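Side-chain contacts in PelA (Pseudomonas aeruginosa, PDB 5TCB), which probably hydrolyses glycosidic bonds through its glycoside hydrolase domain, the part described here, within a longer protein that is also assigned a deacetylase activity: residues L37-Q42 against D267-S272; F43-L48 against G168-F173; S194-W199 against R246-R251; G204-V209 against V261-L266; G219-L224 against M229-I234. All blocks are in the same frame, centred on the assembly; numbering follows the deposited sequence.

Contact 1 (L37-Q42 against D267-S272); sequences LAELSQ and DYLGVS
L269 sets the two methyls of its side chain against two consecutive residues of the short helix 37-40. CD1 rests on the stem of E39, 3.7 Å from CB, and CD2 meets L40 CD2 at 3.9 Å, so the forked leucine divides itself between a stem on the exposed side and a buried branch. E39 and L269 run at about a right angle to each other. A bend at the second torsion of E39 (chi2 87°) turns its carboxylate away from the leucine, leaving CB and CG as the apolar part that touches. Further out, L269 is the centre of an inverse gamma turn, closed by a weak bond from G270 N to Y268 O, and R242 NH1 holds its carbonyl oxygen. Farther along that segment, S41 OG donates to A38 O (2.7 Å) and itself receives Q42 NE2 at 3.0 Å, bracing the chain around S41. S272 OG is held by P259 O and V27 N at the far end of the loop. With only methyl and methylene groups meeting, the contact is small and non-directional: shape and burial of hydrocarbon link the closing loop to the helix, while polar bonds around each segment help hold its backbone in place.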
# COMPACT_ATOMS: atom_id res chain seq x y z
N LEU A 37 -17.82 5.23 -7.47
CA LEU A 37 -17.67 3.83 -7.86
C LEU A 37 -17.72 3.64 -9.37
O LEU A 37 -16.96 2.84 -9.92
CB LEU A 37 -18.75 2.98 -7.19
CG LEU A 37 -18.67 2.90 -5.66
CD1 LEU A 37 -19.91 2.22 -5.10
CD2 LEU A 37 -17.40 2.18 -5.21
N ALA A 38 -18.64 4.32 -10.05
CA ALA A 38 -18.73 4.17 -11.49
C ALA A 38 -17.40 4.52 -12.15
O ALA A 38 -16.89 3.80 -13.03
CB ALA A 38 -19.86 5.04 -12.04
N GLU A 39 -16.82 5.65 -11.75
CA GLU A 39 -15.54 6.09 -12.31
C GLU A 39 -14.39 5.16 -11.90
O GLU A 39 -13.55 4.80 -12.74
CB GLU A 39 -15.27 7.53 -11.88
CG GLU A 39 -16.22 8.54 -12.54
CD GLU A 39 -17.53 8.76 -11.80
OE1 GLU A 39 -17.80 8.10 -10.77
OE2 GLU A 39 -18.32 9.61 -12.27
N LEU A 40 -14.34 4.74 -10.65
CA LEU A 40 -13.28 3.85 -10.21
C LEU A 40 -13.35 2.50 -10.90
O LEU A 40 -12.32 1.85 -11.10
CB LEU A 40 -13.34 3.70 -8.70
CG LEU A 40 -12.88 4.93 -7.91
CD1 LEU A 40 -13.22 4.78 -6.46
CD2 LEU A 40 -11.37 5.11 -8.06
N SER A 41 -14.55 2.07 -11.28
CA SER A 41 -14.74 0.75 -11.88
C SER A 41 -14.06 0.60 -13.22
O SER A 41 -13.92 -0.53 -13.70
CB SER A 41 -16.22 0.44 -12.07
OG SER A 41 -16.77 1.09 -13.22
N GLN A 42 -13.64 1.69 -13.85
CA GLN A 42 -12.96 1.62 -15.13
C GLN A 42 -11.46 1.40 -15.01
O GLN A 42 -10.80 1.23 -16.03
CB GLN A 42 -13.26 2.88 -15.95
CG GLN A 42 -14.75 3.03 -16.18
CD GLN A 42 -15.35 1.80 -16.86
OE1 GLN A 42 -15.08 1.53 -18.03
NE2 GLN A 42 -16.13 1.03 -16.13
N ASP A 267 -7.84 11.24 -2.44
CA ASP A 267 -9.23 11.65 -2.44
C ASP A 267 -9.63 12.26 -3.78
O ASP A 267 -10.51 13.12 -3.84
CB ASP A 267 -9.48 12.63 -1.30
CG ASP A 267 -8.67 13.92 -1.44
OD1 ASP A 267 -7.85 14.04 -2.38
OD2 ASP A 267 -8.84 14.81 -0.58
N TYR A 268 -8.98 11.80 -4.85
CA TYR A 268 -8.98 12.45 -6.15
C TYR A 268 -8.98 11.39 -7.23
O TYR A 268 -8.28 10.38 -7.10
CB TYR A 268 -7.75 13.36 -6.28
CG TYR A 268 -7.43 13.95 -7.67
CD1 TYR A 268 -8.30 14.82 -8.31
CD2 TYR A 268 -6.21 13.70 -8.26
CE1 TYR A 268 -7.96 15.38 -9.56
CE2 TYR A 268 -5.87 14.24 -9.48
CZ TYR A 268 -6.72 15.10 -10.12
OH TYR A 268 -6.34 15.64 -11.33
N LEU A 269 -9.74 11.63 -8.30
CA LEU A 269 -9.72 10.72 -9.45
C LEU A 269 -8.48 11.05 -10.28
O LEU A 269 -8.53 11.71 -11.32
CB LEU A 269 -11.02 10.84 -10.23
CG LEU A 269 -12.21 10.06 -9.70
CD1 LEU A 269 -13.48 10.47 -10.41
CD2 LEU A 269 -11.96 8.54 -9.86
N GLY A 270 -7.34 10.54 -9.81
CA GLY A 270 -6.08 10.72 -10.49
C GLY A 270 -6.02 9.91 -11.77
O GLY A 270 -6.99 9.30 -12.21
N VAL A 271 -4.82 9.89 -12.36
CA VAL A 271 -4.67 9.37 -13.71
C VAL A 271 -3.71 8.18 -13.73
O VAL A 271 -2.66 8.19 -13.10
CB VAL A 271 -4.20 10.47 -14.66
CG1 VAL A 271 -5.33 11.48 -14.81
CG2 VAL A 271 -2.99 11.14 -14.13
N SER A 272 -4.07 7.20 -14.53
CA SER A 272 -3.27 6.02 -14.78
C SER A 272 -2.90 5.87 -16.25
O SER A 272 -1.85 5.32 -16.55
CB SER A 272 -4.01 4.75 -14.29
OG SER A 272 -3.17 3.60 -14.36

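Contact 2 (F43-L48 against G168-F173); sequences FDWVVL and GLKLFF
W45 drives the edge of its six-membered ring onto the face of F172, a T-shaped pair with centroids 5.1 Å apart and planes at 69°. CE3 and CZ3 of the indole do the touching: CE3 lies 3.7 Å from F172 CD2, and CZ3 stands over the phenyl face, displaced toward its rim. F172 reaches this position with CG anti to the backbone N (chi1 -179°). V47 adds a branched methyl, its CG2 meeting F172 CE2 at 3.7 Å from an oblique direction. These three buried residues form the tight part of the contact; the large rings bridge most of the 10.8 Å between the short strand axes, and the compact V47 fills in beside the phenyl. The packing continues through F133, edge-to-face with F172, through F69 beside W45, and through the small side chains of A189 and A191. The other side is looser. K170 is exposed and brings one methylene, CD, to 4.4 Å from W45 CZ2, which lets a long lysine cover hydrocarbon while its ammonium end stays at the surface. Along each strand the residues alternate: W45 and V47, like K170 and F172, point at the opposite strand, whereas V46 and L171 point away. Strands 45-48 and 170-173 cross at 74° without being neighbours in the parallel sheet, so their side chains meet across its interior. With eight parallel strands in sequential order, this is the core packing of a (beta/alpha)8, or TIM, barrel, in the half of the barrel nearer the starts of these two strands.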
# COMPACT_ATOMS: atom_id res chain seq x y z
N PHE A 43 -10.93 1.35 -13.80
CA PHE A 43 -9.54 0.97 -13.54
C PHE A 43 -9.50 -0.54 -13.31
O PHE A 43 -10.45 -1.13 -12.80
CB PHE A 43 -8.97 1.71 -12.32
CG PHE A 43 -8.82 3.20 -12.51
CD1 PHE A 43 -9.90 4.05 -12.30
CD2 PHE A 43 -7.60 3.75 -12.84
CE1 PHE A 43 -9.76 5.41 -12.44
CE2 PHE A 43 -7.45 5.12 -12.99
CZ PHE A 43 -8.56 5.95 -12.78
N ASP A 44 -8.38 -1.16 -13.72
CA ASP A 44 -8.25 -2.62 -13.62
C ASP A 44 -8.18 -3.06 -12.16
O ASP A 44 -8.92 -3.95 -11.72
CB ASP A 44 -7.02 -3.04 -14.41
CG ASP A 44 -6.88 -4.54 -14.59
OD1 ASP A 44 -7.88 -5.28 -14.47
OD2 ASP A 44 -5.77 -4.99 -14.94
N TRP A 45 -7.28 -2.47 -11.39
CA TRP A 45 -7.18 -2.68 -9.95
C TRP A 45 -7.54 -1.38 -9.24
O TRP A 45 -7.12 -0.29 -9.67
CB TRP A 45 -5.76 -3.09 -9.53
CG TRP A 45 -5.31 -4.46 -9.88
CD1 TRP A 45 -5.88 -5.35 -10.74
CD2 TRP A 45 -4.15 -5.12 -9.35
NE1 TRP A 45 -5.15 -6.51 -10.78
CE2 TRP A 45 -4.08 -6.39 -9.92
CE3 TRP A 45 -3.17 -4.75 -8.42
CZ2 TRP A 45 -3.06 -7.30 -9.61
CZ3 TRP A 45 -2.17 -5.63 -8.11
CH2 TRP A 45 -2.13 -6.90 -8.69
N VAL A 46 -8.34 -1.50 -8.18
CA VAL A 46 -8.72 -0.35 -7.36
C VAL A 46 -8.45 -0.70 -5.90
O VAL A 46 -8.94 -1.71 -5.40
CB VAL A 46 -10.19 0.04 -7.56
CG1 VAL A 46 -10.51 1.28 -6.75
CG2 VAL A 46 -10.47 0.31 -9.01
N VAL A 47 -7.66 0.15 -5.23
CA VAL A 47 -7.36 0.01 -3.82
C VAL A 47 -8.18 1.03 -3.04
O VAL A 47 -8.15 2.22 -3.33
CB VAL A 47 -5.87 0.21 -3.56
CG1 VAL A 47 -5.57 0.03 -2.06
CG2 VAL A 47 -5.01 -0.74 -4.40
N LEU A 48 -8.91 0.55 -2.04
CA LEU A 48 -9.88 1.34 -1.30
C LEU A 48 -9.67 1.22 0.20
O LEU A 48 -9.19 0.19 0.70
CB LEU A 48 -11.31 0.88 -1.60
CG LEU A 48 -11.62 0.88 -3.09
CD1 LEU A 48 -12.30 -0.39 -3.48
CD2 LEU A 48 -12.43 2.09 -3.41
N GLY A 168 -7.15 -16.80 -1.35
CA GLY A 168 -7.99 -16.08 -2.26
C GLY A 168 -7.82 -14.58 -2.27
O GLY A 168 -8.59 -13.89 -2.94
N LEU A 169 -6.88 -14.05 -1.49
CA LEU A 169 -6.56 -12.62 -1.50
C LEU A 169 -5.24 -12.39 -2.22
O LEU A 169 -4.18 -12.83 -1.75
CB LEU A 169 -6.50 -12.07 -0.08
CG LEU A 169 -7.81 -12.09 0.69
CD1 LEU A 169 -7.58 -11.59 2.09
CD2 LEU A 169 -8.82 -11.20 -0.03
N LYS A 170 -5.29 -11.66 -3.33
CA LYS A 170 -4.04 -11.19 -3.93
C LYS A 170 -3.40 -10.19 -3.00
O LYS A 170 -4.07 -9.31 -2.47
CB LYS A 170 -4.30 -10.53 -5.28
CG LYS A 170 -4.78 -11.47 -6.35
CD LYS A 170 -4.94 -10.75 -7.67
CE LYS A 170 -5.42 -11.69 -8.75
NZ LYS A 170 -4.30 -12.50 -9.25
N LEU A 171 -2.08 -10.32 -2.79
CA LEU A 171 -1.34 -9.43 -1.91
C LEU A 171 -0.54 -8.43 -2.75
O LEU A 171 0.38 -8.81 -3.49
CB LEU A 171 -0.45 -10.22 -0.95
CG LEU A 171 -1.18 -11.25 -0.08
CD1 LEU A 171 -0.20 -11.91 0.87
CD2 LEU A 171 -2.37 -10.66 0.68
N PHE A 172 -0.90 -7.17 -2.62
CA PHE A 172 -0.34 -6.06 -3.37
C PHE A 172 0.51 -5.31 -2.35
O PHE A 172 -0.01 -4.63 -1.45
CB PHE A 172 -1.50 -5.24 -3.96
CG PHE A 172 -1.12 -4.05 -4.79
CD1 PHE A 172 0.17 -3.76 -5.16
CD2 PHE A 172 -2.15 -3.23 -5.23
CE1 PHE A 172 0.43 -2.62 -5.93
CE2 PHE A 172 -1.91 -2.10 -6.00
CZ PHE A 172 -0.62 -1.80 -6.36
N PHE A 173 1.82 -5.51 -2.42
CA PHE A 173 2.73 -4.96 -1.42
C PHE A 173 3.03 -3.49 -1.72
O PHE A 173 3.27 -3.13 -2.88
CB PHE A 173 4.08 -5.68 -1.43
CG PHE A 173 4.14 -7.03 -0.76
CD1 PHE A 173 3.04 -7.84 -0.64
CD2 PHE A 173 5.35 -7.48 -0.26
CE1 PHE A 173 3.16 -9.10 -0.03
CE2 PHE A 173 5.47 -8.71 0.32
CZ PHE A 173 4.38 -9.52 0.43

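Contact 3 (S194-W199 against R246-R251); sequences SIHAGW and RALAAR
H196 and R251 meet by stacking: the guanidinium lies nearly flat on the imidazole, centres 3.5 Å apart and planes at 17°. The two side chains come from opposite directions. R251 makes the reach by running out extended, with CG anti to the backbone N (chi1 -168°), its length letting the flat end reach the ring. NH2 sits over the side of the imidazole near CE1 and ND1; it is close to ND1, but the angle is wrong for a hydrogen bond. R251 is poorly ordered, so its shortest approaches deserve caution. The opposite ring face is covered by I195 CG2, which stands 3.7 Å above its centre and leaves the imidazole sandwiched.

Apolar packing lies beside this stack. L248 offers one methyl to each partner: CD2 reaches A197 CB at 3.6 Å, where a small alanine lets the helix come close, and CD1 comes obliquely to H196 CD2 at 3.8 Å.

The polar partners of these side chains and of the loop backbone come from outside the two segments. H196 NE2 pairs with E255 OE1, which helps to fix the rotation of the ring, and the other oxygen of E255 makes a long, weak ion pair with R251 NE. The carboxylate of D235 takes the backbone N of I195, H196 and A197, holding the loop in shape.

The contact thus sets helix 242-254 against the loop that follows strand 187-192 and against the first strand of the hairpin 197-200/205-208, with D235 of strand 231-236 binding the backbone of that loop.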
# COMPACT_ATOMS: atom_id res chain seq x y z
N SER A 194 7.90 7.13 -4.37
CA SER A 194 7.39 7.55 -5.66
C SER A 194 8.56 7.44 -6.64
O SER A 194 9.71 7.24 -6.22
CB SER A 194 6.87 8.99 -5.61
OG SER A 194 5.72 9.11 -4.80
N ILE A 195 8.30 7.62 -7.93
CA ILE A 195 9.35 7.43 -8.94
C ILE A 195 9.89 8.79 -9.38
O ILE A 195 11.09 9.05 -9.23
CB ILE A 195 8.83 6.59 -10.12
CG1 ILE A 195 8.42 5.18 -9.68
CG2 ILE A 195 9.89 6.50 -11.25
CD1 ILE A 195 9.50 4.38 -8.95
N HIS A 196 9.04 9.67 -9.90
CA HIS A 196 9.50 10.98 -10.34
C HIS A 196 8.91 12.11 -9.52
O HIS A 196 9.64 13.04 -9.11
CB HIS A 196 9.15 11.20 -11.82
CG HIS A 196 9.85 10.28 -12.75
ND1 HIS A 196 11.22 10.21 -12.85
CD2 HIS A 196 9.36 9.39 -13.65
CE1 HIS A 196 11.55 9.31 -13.76
NE2 HIS A 196 10.44 8.80 -14.26
N ALA A 197 7.60 12.09 -9.32
CA ALA A 197 6.88 13.14 -8.63
C ALA A 197 6.38 12.59 -7.30
O ALA A 197 5.58 11.64 -7.27
CB ALA A 197 5.73 13.67 -9.49
N GLY A 198 6.86 13.16 -6.20
CA GLY A 198 6.55 12.64 -4.90
C GLY A 198 5.91 13.67 -3.99
O GLY A 198 5.68 14.83 -4.36
N TRP A 199 5.64 13.20 -2.77
CA TRP A 199 5.06 14.00 -1.71
C TRP A 199 5.99 13.96 -0.50
O TRP A 199 6.23 12.88 0.05
CB TRP A 199 3.68 13.48 -1.33
CG TRP A 199 3.10 14.20 -0.18
CD1 TRP A 199 2.90 13.72 1.07
CD2 TRP A 199 2.67 15.56 -0.17
NE1 TRP A 199 2.35 14.69 1.87
CE2 TRP A 199 2.21 15.83 1.13
CE3 TRP A 199 2.63 16.57 -1.13
CZ2 TRP A 199 1.70 17.08 1.49
CZ3 TRP A 199 2.13 17.81 -0.77
CH2 TRP A 199 1.67 18.05 0.53
N ARG A 246 -1.03 13.57 -16.63
CA ARG A 246 -1.21 12.75 -17.83
C ARG A 246 0.13 12.44 -18.48
O ARG A 246 0.43 11.29 -18.80
CB ARG A 246 -2.12 13.48 -18.83
CG ARG A 246 -3.57 13.64 -18.40
CD ARG A 246 -4.40 12.40 -18.71
NE ARG A 246 -5.82 12.64 -18.47
CZ ARG A 246 -6.70 11.69 -18.15
NH1 ARG A 246 -6.31 10.43 -18.01
NH2 ARG A 246 -7.97 12.01 -17.94
N ALA A 247 0.96 13.47 -18.68
CA ALA A 247 2.27 13.26 -19.30
C ALA A 247 3.14 12.35 -18.45
O ALA A 247 3.88 11.51 -18.97
CB ALA A 247 2.96 14.60 -19.52
N LEU A 248 3.06 12.52 -17.13
CA LEU A 248 3.87 11.69 -16.24
C LEU A 248 3.41 10.24 -16.25
O LEU A 248 4.23 9.31 -16.24
CB LEU A 248 3.85 12.27 -14.83
CG LEU A 248 4.54 11.39 -13.79
CD1 LEU A 248 6.01 11.14 -14.11
CD2 LEU A 248 4.39 12.02 -12.43
N ALA A 249 2.09 10.02 -16.29
CA ALA A 249 1.60 8.66 -16.44
C ALA A 249 2.16 8.02 -17.72
O ALA A 249 2.56 6.85 -17.71
CB ALA A 249 0.08 8.66 -16.45
N ALA A 250 2.19 8.77 -18.83
CA ALA A 250 2.76 8.22 -20.06
C ALA A 250 4.24 7.93 -19.90
O ALA A 250 4.74 6.89 -20.33
CB ALA A 250 2.53 9.18 -21.22
N ARG A 251 4.96 8.83 -19.23
CA ARG A 251 6.38 8.63 -18.98
C ARG A 251 6.61 7.35 -18.17
O ARG A 251 7.45 6.51 -18.52
CB ARG A 251 6.91 9.86 -18.26
CG ARG A 251 8.39 9.98 -18.17
CD ARG A 251 8.74 11.27 -17.48
NE ARG A 251 10.09 11.23 -16.95
CZ ARG A 251 10.53 11.99 -15.95
NH1 ARG A 251 9.72 12.85 -15.35
NH2 ARG A 251 11.79 11.86 -15.54

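Contact 4 (G204-V209 against V261-L266); sequences GQYREV and VSTPAL
T263, whose methyl meets the hydroxyl of Y206, takes part in the backbone bond that closes a type I beta turn: its O accepts L266 N at 2.9 Å. Its own OG1 is taken up by D267 OD1, so the threonine is tied at both backbone and side chain. P264 stands next in the turn, at a position its restricted phi (-65°) matches. Against this rigid corner comes the far end of Y206. The OH lies 3.3 Å from P264 CD and 3.6 Å from T263 CG2, and the ring carbon CZ is 3.8 Å from the same CD. Y206 and P264 run at about a right angle, and the proline carbon approaches the phenol obliquely. With CG anti to the carbonyl carbon (chi1 -65°), the side chain leaves strand 205-208 beside the turn, and the ring's length brings its end up to it. S262 O lies at the ring edge, near its plane, at a looser 4.4 Å from CE1. Other neighbours hold the tyrosine: W199 of the adjacent hairpin strand packs edge-to-face with it, and Y236 and P238 also touch it. In the hairpin, G204 and Q205 both face D200 in a G1 beta bulge, whose positive phi a glycine adopts easily. The tyrosine suits its place because it is long enough to bridge from the hairpin to the loop after strand 258-262. Across the contact its OH meets only carbon, so van der Waals packing against a pre-formed turn, rather than directional bonding, carries the contact.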
# COMPACT_ATOMS: atom_id res chain seq x y z
N GLY A 204 5.82 19.10 3.49
CA GLY A 204 4.45 19.40 3.10
C GLY A 204 4.32 19.89 1.68
O GLY A 204 3.38 20.62 1.36
N GLN A 205 5.25 19.50 0.80
CA GLN A 205 5.26 19.98 -0.57
C GLN A 205 5.32 18.80 -1.53
O GLN A 205 5.92 17.76 -1.23
CB GLN A 205 6.46 20.91 -0.81
N TYR A 206 4.63 18.95 -2.66
CA TYR A 206 4.98 18.16 -3.83
C TYR A 206 6.42 18.47 -4.22
O TYR A 206 6.77 19.63 -4.44
CB TYR A 206 4.03 18.50 -4.98
CG TYR A 206 2.58 18.11 -4.75
CD1 TYR A 206 2.13 16.83 -5.05
CD2 TYR A 206 1.65 19.05 -4.31
CE1 TYR A 206 0.79 16.48 -4.88
CE2 TYR A 206 0.32 18.70 -4.13
CZ TYR A 206 -0.11 17.42 -4.42
OH TYR A 206 -1.44 17.06 -4.25
N ARG A 207 7.25 17.44 -4.28
CA ARG A 207 8.65 17.63 -4.65
C ARG A 207 9.05 16.53 -5.62
O ARG A 207 8.55 15.40 -5.54
CB ARG A 207 9.58 17.60 -3.42
CG ARG A 207 8.89 17.98 -2.12
CD ARG A 207 9.89 18.52 -1.10
NE ARG A 207 11.05 17.65 -0.95
NH1 ARG A 207 13.29 15.98 -0.61
NH2 ARG A 207 13.10 17.13 -3.23
N GLU A 208 9.91 16.88 -6.56
CA GLU A 208 10.57 15.86 -7.36
C GLU A 208 11.23 14.87 -6.42
O GLU A 208 11.81 15.24 -5.40
CB GLU A 208 11.61 16.49 -8.29
N VAL A 209 11.10 13.59 -6.74
CA VAL A 209 11.81 12.57 -6.00
C VAL A 209 13.30 12.86 -6.15
O VAL A 209 13.77 12.97 -7.29
CB VAL A 209 11.45 11.16 -6.51
CG1 VAL A 209 12.28 10.11 -5.85
CG2 VAL A 209 9.97 10.89 -6.27
N VAL A 261 -1.22 8.67 -10.63
CA VAL A 261 -0.69 9.98 -10.28
C VAL A 261 -1.82 10.75 -9.62
O VAL A 261 -2.82 11.08 -10.28
CB VAL A 261 -0.14 10.71 -11.50
CG1 VAL A 261 0.55 12.00 -11.06
CG2 VAL A 261 0.80 9.79 -12.31
N SER A 262 -1.69 11.02 -8.33
CA SER A 262 -2.83 11.53 -7.57
C SER A 262 -2.33 12.46 -6.47
O SER A 262 -1.22 13.00 -6.56
CB SER A 262 -3.65 10.34 -7.04
OG SER A 262 -4.89 10.78 -6.54
N THR A 263 -3.15 12.70 -5.48
CA THR A 263 -2.87 13.55 -4.33
C THR A 263 -2.52 12.70 -3.12
O THR A 263 -2.94 11.54 -3.02
CB THR A 263 -4.10 14.40 -3.98
OG1 THR A 263 -5.18 13.52 -3.65
CG2 THR A 263 -4.49 15.31 -5.14
N PRO A 264 -1.81 13.26 -2.14
CA PRO A 264 -1.39 12.45 -0.97
C PRO A 264 -2.54 11.96 -0.11
O PRO A 264 -2.37 10.98 0.62
CB PRO A 264 -0.48 13.41 -0.20
CG PRO A 264 -0.93 14.80 -0.62
CD PRO A 264 -1.31 14.64 -2.06
N ALA A 265 -3.70 12.63 -0.14
CA ALA A 265 -4.87 12.15 0.58
C ALA A 265 -5.59 11.04 -0.16
O ALA A 265 -6.41 10.35 0.45
CB ALA A 265 -5.84 13.31 0.82
N LEU A 266 -5.27 10.82 -1.43
CA LEU A 266 -5.92 9.80 -2.25
C LEU A 266 -7.43 9.99 -2.20
O LEU A 266 -8.22 9.05 -1.99
CB LEU A 266 -5.51 8.39 -1.84
CG LEU A 266 -4.11 7.90 -2.20
CD1 LEU A 266 -3.70 8.25 -3.63
CD2 LEU A 266 -3.09 8.40 -1.20

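Contact 5 (G219-L224 against M229-I234); sequences GHLDAL and MPIVAI
L221 and I231 form the apolar centre: a methyl of the leucine, CD2, lies 4.0 Å from I231 CG2 and almost as near to CD1 at 4.1 Å. One methyl of the leucine thus sits against both arms of the isoleucine. I231 aims its side chain from strand 231-236 at the helix, and its CD1 also approaches L221 O. One helical turn on, L224 is met through its stem, CB lying 4.0 Å from M229 CB and 4.3 Å from I231 CD1. M229 touches with little more than this first carbon. Bends at chi2 (72°) and chi3 (70°) lead its thioether away, and the flexible chain packs instead on A187 and V190 of strand 187-192. Y257 and V192 enclose L221 further out. At the polar edge, M229 N donates to L224 O (3.0 Å). This bond spans five residues and ties the chain after helix 211-226 back to its last turns. The helix is the connection in a beta-alpha-beta crossover between parallel strands 187-192 and 231-236. Branched hydrocarbon therefore fills the helix-strand interface, while one backbone bond at its edge satisfies a carbonyl and probably helps to hold the connecting loop close to the helix.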
# COMPACT_ATOMS: atom_id res chain seq x y z
N GLY A 219 18.33 -0.49 -7.48
CA GLY A 219 18.76 -1.86 -7.28
C GLY A 219 17.60 -2.78 -6.94
O GLY A 219 17.53 -3.92 -7.43
N HIS A 220 16.69 -2.31 -6.09
CA HIS A 220 15.55 -3.13 -5.69
C HIS A 220 14.58 -3.28 -6.85
O HIS A 220 14.05 -4.38 -7.09
CB HIS A 220 14.85 -2.50 -4.49
CG HIS A 220 15.69 -2.52 -3.25
ND1 HIS A 220 16.00 -3.69 -2.59
CD2 HIS A 220 16.28 -1.52 -2.55
CE1 HIS A 220 16.76 -3.41 -1.54
NE2 HIS A 220 16.94 -2.10 -1.49
N LEU A 221 14.35 -2.21 -7.60
CA LEU A 221 13.39 -2.30 -8.69
C LEU A 221 13.95 -3.12 -9.83
O LEU A 221 13.22 -3.89 -10.45
CB LEU A 221 12.99 -0.90 -9.15
CG LEU A 221 12.17 -0.14 -8.10
CD1 LEU A 221 11.75 1.19 -8.67
CD2 LEU A 221 10.92 -0.90 -7.63
N ASP A 222 15.26 -3.00 -10.11
CA ASP A 222 15.89 -3.86 -11.10
C ASP A 222 15.67 -5.33 -10.76
O ASP A 222 15.39 -6.15 -11.64
CB ASP A 222 17.38 -3.56 -11.21
CG ASP A 222 17.69 -2.32 -12.03
OD1 ASP A 222 16.76 -1.75 -12.65
OD2 ASP A 222 18.87 -1.92 -12.08
N ALA A 223 15.81 -5.68 -9.48
CA ALA A 223 15.61 -7.06 -9.06
C ALA A 223 14.19 -7.52 -9.35
O ALA A 223 13.97 -8.58 -9.96
CB ALA A 223 15.94 -7.20 -7.57
N LEU A 224 13.20 -6.74 -8.93
CA LEU A 224 11.82 -7.10 -9.18
C LEU A 224 11.54 -7.20 -10.68
O LEU A 224 10.84 -8.12 -11.12
CB LEU A 224 10.88 -6.09 -8.52
CG LEU A 224 10.94 -6.05 -6.99
CD1 LEU A 224 10.03 -4.97 -6.49
CD2 LEU A 224 10.58 -7.40 -6.36
N MET A 229 8.07 -9.13 -11.69
CA MET A 229 7.08 -8.60 -10.76
C MET A 229 6.47 -7.32 -11.32
O MET A 229 7.21 -6.40 -11.68
CB MET A 229 7.72 -8.33 -9.41
CG MET A 229 6.77 -7.69 -8.40
SD MET A 229 5.50 -8.84 -7.79
CE MET A 229 6.51 -9.95 -6.77
N PRO A 230 5.14 -7.21 -11.39
CA PRO A 230 4.54 -5.94 -11.80
C PRO A 230 4.85 -4.87 -10.77
O PRO A 230 4.72 -5.11 -9.56
CB PRO A 230 3.04 -6.24 -11.88
CG PRO A 230 2.96 -7.70 -12.02
CD PRO A 230 4.13 -8.27 -11.26
N ILE A 231 5.28 -3.70 -11.25
CA ILE A 231 5.61 -2.56 -10.39
C ILE A 231 4.63 -1.43 -10.66
O ILE A 231 4.46 -0.97 -11.80
CB ILE A 231 7.06 -2.06 -10.58
CG1 ILE A 231 8.04 -3.22 -10.49
CG2 ILE A 231 7.37 -0.99 -9.53
CD1 ILE A 231 9.45 -2.85 -10.90
N VAL A 232 4.01 -0.95 -9.59
CA VAL A 232 3.09 0.17 -9.63
C VAL A 232 3.82 1.38 -9.07
O VAL A 232 4.46 1.31 -8.01
CB VAL A 232 1.81 -0.14 -8.83
CG1 VAL A 232 1.05 1.14 -8.52
CG2 VAL A 232 0.97 -1.14 -9.60
N ALA A 233 3.79 2.47 -9.82
CA ALA A 233 4.33 3.75 -9.39
C ALA A 233 3.20 4.60 -8.84
O ALA A 233 2.25 4.89 -9.57
CB ALA A 233 5.03 4.47 -10.54
N ILE A 234 3.30 5.00 -7.58
CA ILE A 234 2.35 5.94 -6.98
C ILE A 234 3.07 7.27 -6.86
O ILE A 234 3.85 7.50 -5.93
CB ILE A 234 1.84 5.49 -5.60
CG1 ILE A 234 1.25 4.09 -5.66
CG2 ILE A 234 0.76 6.47 -5.13
CD1 ILE A 234 0.98 3.50 -4.24

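Contact 2 lies in the barrel interior and the others around it. It touches contact 5, F172 CZ being 3.7 Å from V232 CG2, and contact 1, where S272 CB comes 3.7 Å from F43 CE2. Contacts 3 and 4 are the closest pair, with centres about 10 Å apart: their strands 197-200 and 205-208 form one hairpin, joined by a probable hydrogen bond from V209 N to H196 O (2.8 Å). Contact 3 reaches contact 5 through a hydrogen bond between S194 OG and I234 O (2.7 Å). A hydrogen bond between V271 O and V261 N (2.9 Å) joins contacts 1 and 4. Contacts 1 and 5 stand farthest apart, about 23 Å between centres.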